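Local coordinates for alanine racemase 1 (Caldanaerobacter subterraneus subsp. tengcongensis MB4, PDB 4Y2W), which is a two-domain member of the alanine racemase family, joining an eight-stranded TIM barrel to a C-terminal domain rich in beta strands, at residues V285-G290 with G312-D317. The protein carries 1 engineered substitution. Sequence-based numbering, arbitrary orientation.
With ALA (alanine), chain D.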
loop_
_atom_site.group_PDB
_atom_site.type_symbol
_atom_site.label_atom_id
_atom_site.label_comp_id
_atom_site.label_asym_id
_atom_site.label_seq_id
_atom_site.Cartn_x
_atom_site.Cartn_y
_atom_site.Cartn_z
ATOM N N VAL A 285 -3.927 -13.746 3.471
ATOM C CA VAL A 285 -3.847 -12.504 2.713
ATOM C C VAL A 285 -5.135 -11.710 2.908
ATOM O O VAL A 285 -6.232 -12.262 2.833
ATOM C CB VAL A 285 -3.574 -12.750 1.209
ATOM C CG1 VAL A 285 -4.750 -13.441 0.526
ATOM C CG2 VAL A 285 -3.230 -11.437 0.509
ATOM N N GLY A 286 -4.991 -10.416 3.171
ATOM C CA GLY A 286 -6.138 -9.539 3.394
ATOM C C GLY A 286 -5.935 -8.186 2.745
ATOM O O GLY A 286 -5.051 -8.031 1.905
ATOM N N TYR A 287 -6.743 -7.204 3.139
ATOM C CA TYR A 287 -6.721 -5.897 2.468
ATOM C C TYR A 287 -5.509 -5.034 2.812
ATOM O O TYR A 287 -5.145 -4.143 2.040
ATOM C CB TYR A 287 -8.031 -5.119 2.671
ATOM C CG TYR A 287 -8.493 -4.913 4.100
ATOM C CD1 TYR A 287 -7.873 -3.985 4.931
ATOM C CD2 TYR A 287 -9.587 -5.614 4.602
ATOM C CE1 TYR A 287 -8.312 -3.781 6.231
ATOM C CE2 TYR A 287 -10.033 -5.415 5.897
ATOM C CZ TYR A 287 -9.393 -4.499 6.706
ATOM O OH TYR A 287 -9.835 -4.314 7.993
ATOM N N ALA A 288 -4.876 -5.301 3.948
ATOM C CA ALA A 288 -3.648 -4.602 4.306
ATOM C C ALA A 288 -2.481 -5.034 3.422
ATOM O O ALA A 288 -1.453 -4.356 3.377
ATOM C CB ALA A 288 -3.315 -4.835 5.768
ATOM N N ASP A 289 -2.640 -6.165 2.735
ATOM C CA ASP A 289 -1.632 -6.670 1.805
ATOM C C ASP A 289 -1.844 -6.188 0.374
ATOM O O ASP A 289 -0.965 -6.365 -0.474
ATOM C CB ASP A 289 -1.619 -8.196 1.828
ATOM C CG ASP A 289 -1.218 -8.751 3.178
ATOM O OD1 ASP A 289 -0.252 -8.231 3.769
ATOM O OD2 ASP A 289 -1.858 -9.710 3.658
ATOM N N GLY A 290 -3.000 -5.580 0.110
ATOM C CA GLY A 290 -3.356 -5.113 -1.231
ATOM C C GLY A 290 -4.489 -5.873 -1.902
ATOM O O GLY A 290 -4.715 -5.708 -3.101
ATOM N N GLY A 312 -17.480 -14.774 2.170
ATOM C CA GLY A 312 -17.455 -13.865 3.313
ATOM C C GLY A 312 -16.624 -12.639 2.993
ATOM O O GLY A 312 -16.100 -12.514 1.884
ATOM N N ARG A 313 -16.506 -11.734 3.963
ATOM C CA ARG A 313 -15.753 -10.492 3.773
ATOM C C ARG A 313 -14.254 -10.752 3.788
ATOM O O ARG A 313 -13.784 -11.700 4.425
ATOM C CB ARG A 313 -16.092 -9.455 4.852
ATOM C CG ARG A 313 -17.546 -9.013 4.865
ATOM C CD ARG A 313 -17.683 -7.532 5.183
ATOM N NE ARG A 313 -19.085 -7.137 5.330
ATOM C CZ ARG A 313 -19.729 -6.964 6.488
ATOM N NH1 ARG A 313 -19.122 -7.135 7.658
ATOM N NH2 ARG A 313 -21.009 -6.605 6.475
ATOM N N VAL A 314 -13.513 -9.908 3.075
ATOM C CA VAL A 314 -12.060 -9.935 3.121
ATOM C C VAL A 314 -11.630 -9.210 4.391
ATOM O O VAL A 314 -12.000 -8.057 4.614
ATOM C CB VAL A 314 -11.437 -9.267 1.878
ATOM C CG1 VAL A 314 -9.926 -9.151 2.016
ATOM C CG2 VAL A 314 -11.793 -10.055 0.628
ATOM N N CYS A 315 -10.872 -9.908 5.234
ATOM C CA CYS A 315 -10.359 -9.339 6.476
ATOM C C CYS A 315 -9.074 -8.580 6.180
ATOM O O CYS A 315 -8.612 -8.543 5.041
ATOM C CB CYS A 315 -10.104 -10.444 7.508
ATOM S SG CYS A 315 -11.507 -11.551 7.792
ATOM N N MET A 316 -8.498 -7.976 7.208
ATOM C CA MET A 316 -7.289 -7.179 7.054
ATOM C C MET A 316 -6.089 -8.028 6.638
ATOM O O MET A 316 -5.260 -7.592 5.837
ATOM C CB MET A 316 -6.984 -6.467 8.369
ATOM C CG MET A 316 -5.878 -5.428 8.296
ATOM S SD MET A 316 -5.937 -4.319 9.717
ATOM C CE MET A 316 -4.353 -3.500 9.554
ATOM N N ASP A 317 -6.004 -9.238 7.182
ATOM C CA ASP A 317 -4.829 -10.092 7.013
ATOM C C ASP A 317 -5.140 -11.467 6.408
ATOM O O ASP A 317 -4.230 -12.267 6.183
ATOM C CB ASP A 317 -4.158 -10.287 8.379
ATOM C CG ASP A 317 -4.171 -9.026 9.221
ATOM O OD1 ASP A 317 -3.541 -8.028 8.816
ATOM O OD2 ASP A 317 -4.801 -9.027 10.295
HETATM N N ALA D . -9.841 -8.174 12.101
HETATM C CA ALA D . -10.404 -6.901 11.570
HETATM C C ALA D . -10.491 -6.960 10.044
HETATM O O ALA D . -9.766 -7.730 9.417
HETATM C CB ALA D . -9.559 -5.715 12.020
HETATM O OXT ALA D . -11.277 -6.258 9.397
#
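Tyr287 lies with one ring face against the backbone of Met316, whose CA sits 3.4 Å from the ring centroid, 12° off the normal, in a CH-pi contact. With Tyr287 CG between its backbone N and carbonyl carbon (chi1 54°), the ring lies beside 312-317, and Val314 O meets the ring edge at Tyr287 CD2 (3.4 Å). Met316 CG, anti to the backbone N (chi1 -171°), runs past the ring to touch Ala288 CB at 3.6 Å, and the extended chain leaves SD oblique to the ring in a Met-aromatic contact. Two backbone bonds clasp the loops: Tyr287 N gives to Cys315 O (3.0 Å), and Ala288 N to Met316 O (3.0 Å). Asp289 turns back to accept from Gly286 N through OD2 and forms salt bridges to Arg369 and Arg7, while Asp317 forms salt bridges to Arg369 of its own chain and to Lys40 of the second subunit. Both loops connect strands of the C-terminal domain, and their buried contact forms part of an alanine pocket at the dimer interface. Tyr287 OH donates to alanine OXT (2.8 Å) and Met316 N to alanine O (2.6 Å), so hydroxyl and N-H grip one carboxylate with two uncharged donors, and Tyr268 OH is also hydrogen-bonded to the alanine.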